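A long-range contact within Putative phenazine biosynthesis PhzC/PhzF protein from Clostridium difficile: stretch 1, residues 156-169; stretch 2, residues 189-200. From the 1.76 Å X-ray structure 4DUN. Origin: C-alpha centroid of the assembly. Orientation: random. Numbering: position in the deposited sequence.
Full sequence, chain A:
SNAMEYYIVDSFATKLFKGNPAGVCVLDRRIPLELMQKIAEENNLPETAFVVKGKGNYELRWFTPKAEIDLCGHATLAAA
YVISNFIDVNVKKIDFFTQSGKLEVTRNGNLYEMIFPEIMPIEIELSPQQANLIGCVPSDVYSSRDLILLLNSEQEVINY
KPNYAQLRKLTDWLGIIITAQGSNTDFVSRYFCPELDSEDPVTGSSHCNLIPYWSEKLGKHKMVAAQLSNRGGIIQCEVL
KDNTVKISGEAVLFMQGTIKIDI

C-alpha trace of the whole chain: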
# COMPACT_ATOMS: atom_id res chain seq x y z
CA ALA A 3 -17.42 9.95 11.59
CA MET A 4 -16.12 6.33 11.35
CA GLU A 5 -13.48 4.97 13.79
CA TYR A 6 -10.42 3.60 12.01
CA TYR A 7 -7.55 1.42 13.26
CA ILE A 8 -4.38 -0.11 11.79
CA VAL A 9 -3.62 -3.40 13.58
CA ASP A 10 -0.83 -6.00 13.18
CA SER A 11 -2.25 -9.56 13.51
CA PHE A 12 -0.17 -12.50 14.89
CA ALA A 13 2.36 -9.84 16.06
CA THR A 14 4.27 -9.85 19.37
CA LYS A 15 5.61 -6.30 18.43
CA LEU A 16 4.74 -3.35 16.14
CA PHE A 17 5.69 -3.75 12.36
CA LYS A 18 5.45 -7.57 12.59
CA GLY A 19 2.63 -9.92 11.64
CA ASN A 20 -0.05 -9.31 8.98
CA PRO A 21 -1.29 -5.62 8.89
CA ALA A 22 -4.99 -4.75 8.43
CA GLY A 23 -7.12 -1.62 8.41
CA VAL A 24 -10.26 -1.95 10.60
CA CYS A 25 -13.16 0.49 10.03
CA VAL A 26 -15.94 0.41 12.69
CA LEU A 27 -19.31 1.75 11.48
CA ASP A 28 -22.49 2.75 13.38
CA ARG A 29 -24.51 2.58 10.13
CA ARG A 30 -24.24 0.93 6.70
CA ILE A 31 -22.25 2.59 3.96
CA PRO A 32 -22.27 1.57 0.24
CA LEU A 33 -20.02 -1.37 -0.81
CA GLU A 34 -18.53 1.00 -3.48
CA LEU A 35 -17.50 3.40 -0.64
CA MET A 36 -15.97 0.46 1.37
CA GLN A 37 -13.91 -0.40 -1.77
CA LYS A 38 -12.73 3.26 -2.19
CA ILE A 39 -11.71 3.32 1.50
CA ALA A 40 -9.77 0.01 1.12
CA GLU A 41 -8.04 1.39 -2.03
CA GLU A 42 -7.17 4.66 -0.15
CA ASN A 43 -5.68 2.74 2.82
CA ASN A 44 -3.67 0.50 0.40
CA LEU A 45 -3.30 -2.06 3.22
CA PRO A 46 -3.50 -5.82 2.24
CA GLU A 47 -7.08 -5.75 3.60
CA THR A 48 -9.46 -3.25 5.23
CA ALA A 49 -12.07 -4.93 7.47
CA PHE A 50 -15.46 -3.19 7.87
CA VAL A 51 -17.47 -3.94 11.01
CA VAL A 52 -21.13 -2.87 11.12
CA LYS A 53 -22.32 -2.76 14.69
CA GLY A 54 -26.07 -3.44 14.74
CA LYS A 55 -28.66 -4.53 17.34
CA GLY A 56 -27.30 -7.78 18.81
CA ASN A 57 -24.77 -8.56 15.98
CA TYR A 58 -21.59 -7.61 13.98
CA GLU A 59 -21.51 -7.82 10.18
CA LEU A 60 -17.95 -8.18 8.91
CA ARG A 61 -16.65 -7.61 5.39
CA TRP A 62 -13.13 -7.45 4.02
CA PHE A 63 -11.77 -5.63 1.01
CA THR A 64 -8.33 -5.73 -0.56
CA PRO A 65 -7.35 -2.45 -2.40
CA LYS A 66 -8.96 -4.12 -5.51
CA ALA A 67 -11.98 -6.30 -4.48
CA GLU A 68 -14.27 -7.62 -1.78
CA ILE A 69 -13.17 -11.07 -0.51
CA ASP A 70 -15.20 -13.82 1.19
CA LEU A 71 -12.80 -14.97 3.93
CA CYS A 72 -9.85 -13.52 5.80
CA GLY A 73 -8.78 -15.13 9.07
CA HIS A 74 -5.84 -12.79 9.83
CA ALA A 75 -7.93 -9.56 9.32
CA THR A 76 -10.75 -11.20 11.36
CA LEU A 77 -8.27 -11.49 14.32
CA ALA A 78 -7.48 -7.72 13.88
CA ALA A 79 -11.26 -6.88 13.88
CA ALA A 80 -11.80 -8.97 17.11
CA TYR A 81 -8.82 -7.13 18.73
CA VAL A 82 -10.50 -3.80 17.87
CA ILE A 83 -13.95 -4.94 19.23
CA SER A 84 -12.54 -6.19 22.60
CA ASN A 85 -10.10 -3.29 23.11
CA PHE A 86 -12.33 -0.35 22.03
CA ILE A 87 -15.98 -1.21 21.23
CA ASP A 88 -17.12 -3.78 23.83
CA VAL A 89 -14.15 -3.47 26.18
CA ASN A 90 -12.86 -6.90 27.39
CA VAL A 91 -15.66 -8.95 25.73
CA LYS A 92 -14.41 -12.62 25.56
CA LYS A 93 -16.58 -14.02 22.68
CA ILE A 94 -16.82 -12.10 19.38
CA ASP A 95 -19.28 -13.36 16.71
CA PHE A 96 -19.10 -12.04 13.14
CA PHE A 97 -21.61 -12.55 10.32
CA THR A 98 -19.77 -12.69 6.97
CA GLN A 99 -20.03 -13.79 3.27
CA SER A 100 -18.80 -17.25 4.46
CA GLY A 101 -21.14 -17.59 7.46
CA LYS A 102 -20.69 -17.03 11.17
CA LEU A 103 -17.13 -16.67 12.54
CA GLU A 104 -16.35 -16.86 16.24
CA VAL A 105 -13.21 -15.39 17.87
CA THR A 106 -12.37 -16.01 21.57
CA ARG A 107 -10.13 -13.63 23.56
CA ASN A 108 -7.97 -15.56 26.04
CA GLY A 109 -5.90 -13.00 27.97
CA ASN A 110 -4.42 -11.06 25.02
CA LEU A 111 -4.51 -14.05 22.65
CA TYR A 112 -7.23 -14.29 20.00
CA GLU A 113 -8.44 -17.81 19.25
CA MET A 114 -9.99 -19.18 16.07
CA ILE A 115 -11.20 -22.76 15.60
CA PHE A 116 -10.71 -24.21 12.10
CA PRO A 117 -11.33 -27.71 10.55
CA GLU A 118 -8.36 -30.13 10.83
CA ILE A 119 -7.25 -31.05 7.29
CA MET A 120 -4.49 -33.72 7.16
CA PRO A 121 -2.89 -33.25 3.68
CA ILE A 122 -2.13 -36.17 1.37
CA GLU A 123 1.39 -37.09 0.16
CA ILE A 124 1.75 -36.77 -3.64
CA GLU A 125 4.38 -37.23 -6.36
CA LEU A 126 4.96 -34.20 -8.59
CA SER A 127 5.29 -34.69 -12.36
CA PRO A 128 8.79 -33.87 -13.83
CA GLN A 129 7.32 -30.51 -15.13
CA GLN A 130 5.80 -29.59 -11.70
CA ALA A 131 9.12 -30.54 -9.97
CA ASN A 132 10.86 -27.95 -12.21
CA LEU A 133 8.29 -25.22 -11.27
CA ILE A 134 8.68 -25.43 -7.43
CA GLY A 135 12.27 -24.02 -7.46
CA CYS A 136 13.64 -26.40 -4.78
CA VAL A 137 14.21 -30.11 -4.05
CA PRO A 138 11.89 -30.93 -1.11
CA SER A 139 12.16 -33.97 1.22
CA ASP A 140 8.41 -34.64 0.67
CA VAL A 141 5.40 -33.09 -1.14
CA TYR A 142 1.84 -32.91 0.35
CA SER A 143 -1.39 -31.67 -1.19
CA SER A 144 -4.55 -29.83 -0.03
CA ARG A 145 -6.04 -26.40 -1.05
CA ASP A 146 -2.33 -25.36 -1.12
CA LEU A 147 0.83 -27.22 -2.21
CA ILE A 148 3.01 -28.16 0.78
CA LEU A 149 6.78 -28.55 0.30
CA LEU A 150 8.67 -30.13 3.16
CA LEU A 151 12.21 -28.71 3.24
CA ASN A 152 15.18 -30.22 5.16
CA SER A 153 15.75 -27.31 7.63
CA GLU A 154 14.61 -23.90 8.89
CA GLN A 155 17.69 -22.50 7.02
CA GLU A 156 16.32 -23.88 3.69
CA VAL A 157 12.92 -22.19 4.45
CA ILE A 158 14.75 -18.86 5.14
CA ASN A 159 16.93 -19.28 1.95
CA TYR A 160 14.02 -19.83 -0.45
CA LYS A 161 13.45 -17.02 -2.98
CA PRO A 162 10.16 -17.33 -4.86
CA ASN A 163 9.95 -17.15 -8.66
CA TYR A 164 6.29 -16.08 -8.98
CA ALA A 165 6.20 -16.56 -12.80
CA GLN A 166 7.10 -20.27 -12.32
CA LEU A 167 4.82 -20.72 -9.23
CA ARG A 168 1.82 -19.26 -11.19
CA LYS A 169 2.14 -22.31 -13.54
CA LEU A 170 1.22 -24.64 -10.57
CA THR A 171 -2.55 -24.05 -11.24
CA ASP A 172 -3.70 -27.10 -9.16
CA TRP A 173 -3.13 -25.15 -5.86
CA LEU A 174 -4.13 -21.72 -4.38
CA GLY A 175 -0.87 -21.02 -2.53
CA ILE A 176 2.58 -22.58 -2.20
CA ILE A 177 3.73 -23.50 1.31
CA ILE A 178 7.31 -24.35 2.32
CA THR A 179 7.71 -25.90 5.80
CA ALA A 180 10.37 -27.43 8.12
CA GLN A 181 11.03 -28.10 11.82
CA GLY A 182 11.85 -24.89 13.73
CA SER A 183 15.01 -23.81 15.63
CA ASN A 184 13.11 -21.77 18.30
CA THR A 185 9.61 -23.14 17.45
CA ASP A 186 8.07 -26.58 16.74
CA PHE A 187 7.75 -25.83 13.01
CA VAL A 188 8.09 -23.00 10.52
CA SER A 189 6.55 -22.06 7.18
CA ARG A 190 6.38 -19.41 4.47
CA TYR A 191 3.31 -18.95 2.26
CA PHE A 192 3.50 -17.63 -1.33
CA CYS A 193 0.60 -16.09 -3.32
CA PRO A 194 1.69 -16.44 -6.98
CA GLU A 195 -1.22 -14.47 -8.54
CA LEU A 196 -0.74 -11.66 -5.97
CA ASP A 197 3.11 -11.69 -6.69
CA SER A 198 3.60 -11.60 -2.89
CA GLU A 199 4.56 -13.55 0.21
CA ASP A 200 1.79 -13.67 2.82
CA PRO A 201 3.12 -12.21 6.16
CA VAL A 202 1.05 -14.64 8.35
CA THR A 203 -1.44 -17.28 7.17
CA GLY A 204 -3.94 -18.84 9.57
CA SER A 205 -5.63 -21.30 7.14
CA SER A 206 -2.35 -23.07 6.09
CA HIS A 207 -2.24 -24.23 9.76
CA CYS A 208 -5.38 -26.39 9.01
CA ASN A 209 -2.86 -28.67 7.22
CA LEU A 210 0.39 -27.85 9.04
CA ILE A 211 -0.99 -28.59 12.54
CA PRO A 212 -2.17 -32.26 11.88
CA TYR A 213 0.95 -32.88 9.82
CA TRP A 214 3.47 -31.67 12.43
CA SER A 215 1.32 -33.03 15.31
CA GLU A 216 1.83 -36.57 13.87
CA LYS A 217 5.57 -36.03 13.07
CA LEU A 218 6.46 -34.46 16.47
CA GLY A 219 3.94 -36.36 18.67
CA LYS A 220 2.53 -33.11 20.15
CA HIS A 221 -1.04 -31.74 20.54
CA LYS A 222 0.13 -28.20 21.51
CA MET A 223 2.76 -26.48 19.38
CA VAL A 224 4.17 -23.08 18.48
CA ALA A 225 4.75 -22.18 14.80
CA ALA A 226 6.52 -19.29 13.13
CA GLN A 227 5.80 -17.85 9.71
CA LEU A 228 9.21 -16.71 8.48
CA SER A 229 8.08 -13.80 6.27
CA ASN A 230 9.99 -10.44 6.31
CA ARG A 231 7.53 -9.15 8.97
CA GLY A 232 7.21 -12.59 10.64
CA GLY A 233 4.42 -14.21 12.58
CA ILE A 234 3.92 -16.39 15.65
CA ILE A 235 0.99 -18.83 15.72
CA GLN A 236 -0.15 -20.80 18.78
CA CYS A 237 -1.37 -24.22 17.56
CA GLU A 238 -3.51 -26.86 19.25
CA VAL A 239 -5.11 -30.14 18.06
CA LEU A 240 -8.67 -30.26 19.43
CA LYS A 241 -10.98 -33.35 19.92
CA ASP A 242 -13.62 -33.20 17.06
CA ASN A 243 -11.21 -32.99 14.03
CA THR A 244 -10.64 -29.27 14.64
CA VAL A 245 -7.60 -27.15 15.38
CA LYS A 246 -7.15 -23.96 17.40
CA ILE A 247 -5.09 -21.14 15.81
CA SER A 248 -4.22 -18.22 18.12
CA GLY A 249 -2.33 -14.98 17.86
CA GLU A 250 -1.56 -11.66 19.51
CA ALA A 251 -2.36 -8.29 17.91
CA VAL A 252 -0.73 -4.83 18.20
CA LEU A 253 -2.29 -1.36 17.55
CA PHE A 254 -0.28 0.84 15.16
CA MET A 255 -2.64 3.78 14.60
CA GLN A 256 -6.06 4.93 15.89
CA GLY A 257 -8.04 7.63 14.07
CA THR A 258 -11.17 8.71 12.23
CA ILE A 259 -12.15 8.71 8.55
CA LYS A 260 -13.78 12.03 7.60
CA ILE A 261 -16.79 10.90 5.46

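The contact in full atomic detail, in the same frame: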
# COMPACT_ATOMS: atom_id res chain seq x y z
N GLU A 156 16.79 -23.74 5.08
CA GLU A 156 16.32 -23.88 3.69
C GLU A 156 15.02 -23.07 3.46
O GLU A 156 14.88 -22.44 2.40
CB GLU A 156 16.11 -25.35 3.32
CG GLU A 156 17.41 -26.07 3.00
CD GLU A 156 17.24 -27.43 2.37
OE1 GLU A 156 16.09 -27.90 2.23
OE2 GLU A 156 18.27 -28.03 1.97
N VAL A 157 14.16 -22.99 4.49
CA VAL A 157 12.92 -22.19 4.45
C VAL A 157 13.31 -20.71 4.33
O VAL A 157 12.81 -20.02 3.44
CB VAL A 157 11.99 -22.49 5.65
CG1 VAL A 157 10.83 -21.48 5.75
CG2 VAL A 157 11.44 -23.92 5.55
N ILE A 158 14.24 -20.24 5.17
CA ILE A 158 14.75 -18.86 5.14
C ILE A 158 15.38 -18.54 3.76
O ILE A 158 15.15 -17.47 3.22
CB ILE A 158 15.76 -18.61 6.31
CG1 ILE A 158 15.08 -18.77 7.69
CG2 ILE A 158 16.47 -17.24 6.19
CD1 ILE A 158 16.06 -18.95 8.86
N ASN A 159 16.20 -19.48 3.21
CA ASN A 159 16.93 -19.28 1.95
C ASN A 159 16.07 -19.18 0.70
O ASN A 159 16.50 -18.59 -0.30
CB ASN A 159 17.93 -20.42 1.73
CG ASN A 159 19.10 -20.38 2.68
OD1 ASN A 159 19.29 -19.42 3.44
ND2 ASN A 159 19.92 -21.43 2.66
N TYR A 160 14.88 -19.78 0.73
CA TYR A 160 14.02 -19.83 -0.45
C TYR A 160 13.67 -18.44 -0.96
O TYR A 160 13.34 -17.55 -0.18
CB TYR A 160 12.76 -20.62 -0.11
CG TYR A 160 11.89 -20.95 -1.29
CD1 TYR A 160 10.83 -20.12 -1.66
CD2 TYR A 160 12.06 -22.14 -2.00
CE1 TYR A 160 10.02 -20.43 -2.75
CE2 TYR A 160 11.23 -22.48 -3.06
CZ TYR A 160 10.20 -21.62 -3.43
OH TYR A 160 9.37 -21.96 -4.47
N LYS A 161 13.77 -18.26 -2.29
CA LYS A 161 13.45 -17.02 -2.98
C LYS A 161 12.45 -17.38 -4.05
O LYS A 161 12.78 -18.14 -4.98
CB LYS A 161 14.70 -16.32 -3.55
CG LYS A 161 15.80 -16.03 -2.52
CD LYS A 161 15.44 -14.93 -1.52
CE LYS A 161 16.48 -14.78 -0.43
NZ LYS A 161 16.33 -15.80 0.64
N PRO A 162 11.19 -16.93 -3.89
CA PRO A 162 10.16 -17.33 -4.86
C PRO A 162 10.34 -16.72 -6.24
O PRO A 162 10.76 -15.57 -6.39
CB PRO A 162 8.86 -16.83 -4.21
CG PRO A 162 9.29 -15.67 -3.35
CD PRO A 162 10.65 -16.05 -2.83
N ASN A 163 10.01 -17.53 -7.25
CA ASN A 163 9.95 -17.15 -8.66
C ASN A 163 8.46 -17.20 -8.98
O ASN A 163 7.94 -18.28 -9.26
CB ASN A 163 10.79 -18.10 -9.52
CG ASN A 163 10.84 -17.72 -10.99
OD1 ASN A 163 9.85 -17.32 -11.61
ND2 ASN A 163 11.99 -17.94 -11.61
N TYR A 164 7.75 -16.06 -8.84
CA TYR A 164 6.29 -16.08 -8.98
C TYR A 164 5.79 -16.48 -10.36
O TYR A 164 4.74 -17.12 -10.43
CB TYR A 164 5.64 -14.76 -8.55
CG TYR A 164 5.84 -14.48 -7.08
CD1 TYR A 164 5.24 -15.29 -6.11
CD2 TYR A 164 6.68 -13.46 -6.65
CE1 TYR A 164 5.44 -15.05 -4.75
CE2 TYR A 164 6.88 -13.21 -5.29
CZ TYR A 164 6.25 -14.01 -4.35
OH TYR A 164 6.46 -13.78 -3.01
N ALA A 165 6.56 -16.19 -11.43
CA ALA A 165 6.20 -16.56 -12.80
C ALA A 165 6.10 -18.09 -12.92
O ALA A 165 5.14 -18.60 -13.50
CB ALA A 165 7.22 -16.01 -13.79
N GLN A 166 7.07 -18.80 -12.32
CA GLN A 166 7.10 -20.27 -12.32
C GLN A 166 6.00 -20.84 -11.41
O GLN A 166 5.30 -21.77 -11.82
CB GLN A 166 8.49 -20.78 -11.90
CG GLN A 166 9.61 -20.50 -12.92
CD GLN A 166 9.51 -21.37 -14.15
OE1 GLN A 166 8.69 -21.13 -15.04
NE2 GLN A 166 10.34 -22.40 -14.22
N LEU A 167 5.83 -20.27 -10.20
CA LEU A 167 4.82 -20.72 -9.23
C LEU A 167 3.39 -20.53 -9.77
O LEU A 167 2.53 -21.36 -9.49
CB LEU A 167 5.01 -20.03 -7.87
CG LEU A 167 6.33 -20.33 -7.11
CD1 LEU A 167 6.39 -19.55 -5.81
CD2 LEU A 167 6.52 -21.84 -6.86
N ARG A 168 3.14 -19.49 -10.59
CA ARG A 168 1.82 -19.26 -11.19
C ARG A 168 1.40 -20.41 -12.12
O ARG A 168 0.21 -20.59 -12.36
CB ARG A 168 1.81 -17.94 -11.97
CG ARG A 168 1.44 -16.76 -11.12
CD ARG A 168 1.14 -15.51 -11.93
NE ARG A 168 2.32 -14.97 -12.61
CZ ARG A 168 3.22 -14.15 -12.05
NH1 ARG A 168 3.10 -13.80 -10.78
NH2 ARG A 168 4.23 -13.69 -12.76
N LYS A 169 2.38 -21.18 -12.63
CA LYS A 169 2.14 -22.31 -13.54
C LYS A 169 1.65 -23.56 -12.78
O LYS A 169 1.17 -24.50 -13.42
CB LYS A 169 3.39 -22.63 -14.38
CG LYS A 169 3.72 -21.54 -15.40
CD LYS A 169 5.04 -21.81 -16.12
CE LYS A 169 5.52 -20.60 -16.89
NZ LYS A 169 6.83 -20.85 -17.53
N SER A 189 7.06 -22.05 8.57
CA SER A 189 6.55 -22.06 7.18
C SER A 189 6.63 -20.66 6.59
O SER A 189 6.87 -19.69 7.29
CB SER A 189 5.12 -22.60 7.09
OG SER A 189 4.18 -21.67 7.62
N ARG A 190 6.53 -20.61 5.28
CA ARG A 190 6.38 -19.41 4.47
C ARG A 190 5.30 -19.73 3.44
O ARG A 190 5.21 -20.87 2.98
CB ARG A 190 7.69 -18.95 3.83
CG ARG A 190 8.68 -18.36 4.85
CD ARG A 190 10.03 -18.16 4.23
NE ARG A 190 10.02 -17.06 3.28
CZ ARG A 190 10.96 -16.83 2.37
NH1 ARG A 190 12.01 -17.65 2.27
NH2 ARG A 190 10.86 -15.80 1.55
N TYR A 191 4.45 -18.75 3.16
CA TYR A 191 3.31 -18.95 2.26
C TYR A 191 3.40 -17.95 1.11
O TYR A 191 3.47 -16.74 1.34
CB TYR A 191 2.00 -18.77 3.06
CG TYR A 191 0.74 -19.10 2.29
CD1 TYR A 191 0.16 -18.17 1.42
CD2 TYR A 191 0.04 -20.28 2.52
CE1 TYR A 191 -1.02 -18.46 0.73
CE2 TYR A 191 -1.14 -20.58 1.84
CZ TYR A 191 -1.67 -19.66 0.94
OH TYR A 191 -2.83 -19.95 0.27
N PHE A 192 3.38 -18.45 -0.13
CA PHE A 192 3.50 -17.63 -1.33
C PHE A 192 2.20 -17.60 -2.13
O PHE A 192 1.59 -18.66 -2.37
CB PHE A 192 4.68 -18.12 -2.21
CG PHE A 192 5.98 -18.14 -1.42
CD1 PHE A 192 6.67 -16.96 -1.15
CD2 PHE A 192 6.49 -19.34 -0.92
CE1 PHE A 192 7.84 -16.98 -0.38
CE2 PHE A 192 7.65 -19.35 -0.14
CZ PHE A 192 8.33 -18.17 0.11
N CYS A 193 1.80 -16.38 -2.54
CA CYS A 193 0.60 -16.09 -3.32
C CYS A 193 1.03 -15.71 -4.74
O CYS A 193 1.33 -14.53 -5.00
CB CYS A 193 -0.21 -14.97 -2.65
SG CYS A 193 -0.45 -15.20 -0.88
N PRO A 194 1.13 -16.71 -5.65
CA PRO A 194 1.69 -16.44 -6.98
C PRO A 194 0.92 -15.41 -7.82
O PRO A 194 1.56 -14.60 -8.50
CB PRO A 194 1.69 -17.82 -7.65
CG PRO A 194 1.76 -18.79 -6.47
CD PRO A 194 0.85 -18.15 -5.48
N GLU A 195 -0.43 -15.41 -7.74
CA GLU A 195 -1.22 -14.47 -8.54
C GLU A 195 -1.17 -13.06 -7.94
O GLU A 195 -1.35 -12.09 -8.68
CB GLU A 195 -2.67 -14.95 -8.71
CG GLU A 195 -2.80 -16.10 -9.71
CD GLU A 195 -2.47 -15.79 -11.16
OE1 GLU A 195 -2.69 -14.64 -11.60
OE2 GLU A 195 -2.01 -16.72 -11.86
N LEU A 196 -0.88 -12.95 -6.64
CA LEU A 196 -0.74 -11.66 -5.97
C LEU A 196 0.72 -11.15 -6.07
O LEU A 196 0.98 -10.01 -5.68
CB LEU A 196 -1.19 -11.75 -4.50
CG LEU A 196 -2.69 -11.98 -4.23
CD1 LEU A 196 -2.95 -12.27 -2.76
CD2 LEU A 196 -3.53 -10.76 -4.66
N ASP A 197 1.67 -12.00 -6.58
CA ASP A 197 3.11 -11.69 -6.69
C ASP A 197 3.66 -11.29 -5.29
O ASP A 197 4.45 -10.35 -5.16
CB ASP A 197 3.39 -10.58 -7.72
CG ASP A 197 3.59 -11.04 -9.15
OD1 ASP A 197 4.51 -11.84 -9.39
OD2 ASP A 197 2.88 -10.52 -10.05
N SER A 198 3.21 -11.98 -4.24
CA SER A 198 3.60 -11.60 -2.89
C SER A 198 3.70 -12.78 -1.95
O SER A 198 3.11 -13.85 -2.19
CB SER A 198 2.60 -10.59 -2.32
OG SER A 198 1.31 -11.17 -2.22
N GLU A 199 4.43 -12.57 -0.87
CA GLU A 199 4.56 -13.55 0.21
C GLU A 199 3.62 -13.11 1.33
O GLU A 199 3.66 -11.97 1.76
CB GLU A 199 6.00 -13.66 0.69
CG GLU A 199 6.12 -14.50 1.94
CD GLU A 199 7.53 -14.70 2.46
OE1 GLU A 199 8.47 -14.09 1.91
OE2 GLU A 199 7.67 -15.46 3.44
N ASP A 200 2.75 -14.01 1.77
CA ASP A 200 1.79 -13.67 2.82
C ASP A 200 2.54 -13.52 4.17
O ASP A 200 3.27 -14.43 4.55
CB ASP A 200 0.75 -14.78 2.91
CG ASP A 200 -0.57 -14.40 3.54
OD1 ASP A 200 -0.85 -13.16 3.68
OD2 ASP A 200 -1.35 -15.31 3.83
O HOH W 1 6.41 -12.02 -11.48
O HOH W 2 -1.84 -19.31 -11.08

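Stretch 1 leaves a helix at Y160, crosses a short extended segment and enters a second helix at Y164, with N163 at its N-cap: N163 OD1 accepts from Q166 N at 3.2 Å. Stretch 2 is a hairpin. Its strands are joined by C193 N to S198 O (2.9 Å) and D200 N to Y191 O (2.9 Å), and the tight turn between them includes D197, whose phi/psi of 55/40 lies in the left-handed region. The two stretches draw closest in register at Y164 and P194, whose CA atoms are 5.0 Å apart.

Where the first helix ends, V157 O accepts only a weak backbone bond, from Y160 N, and R190 supplies a stronger donor to it and to Y160 O. R190 NH1 donates to V157 O and to Y160 O, each at 2.8 Å and near the guanidinium plane. E199, on the neighbouring strand, holds the arginine in place: R190 NE and E199 OE2 form a salt bridge at 2.8 Å. R190 NH2 also donates to E199 OE1 at 3.0 Å. A long, planar, multiply donating side chain suits this role.

F192 points toward stretch 1 and anchors the apolar centre. P162 CB lies over the face of F192, 4.2 Å from the centroid of that ring, while Y160 meets it obliquely, Y160 CD1 to F192 CE2 being 3.6 Å. L167 extends this surface, L167 CB lying 3.7 Å from P194 CG; the proline ring offers L167 an apolar surface.

Y164 lies against the hairpin turn, its broad flat ring covering backbone: D197 CA sits over the Y164 ring face, 4.0 Å from the centroid, with D197 C and S198 N over that face too. Beyond it, R168, long, flexible and charged, can reach both a carbonyl and a carboxylate: R168 NH1 donates to P194 O (2.9 Å) and forms a salt bridge with D197 OD1 (2.8 Å). Water 1 also links R168 NH2 to D197 OD1, and water 2 joins R168 O to E195 OE2.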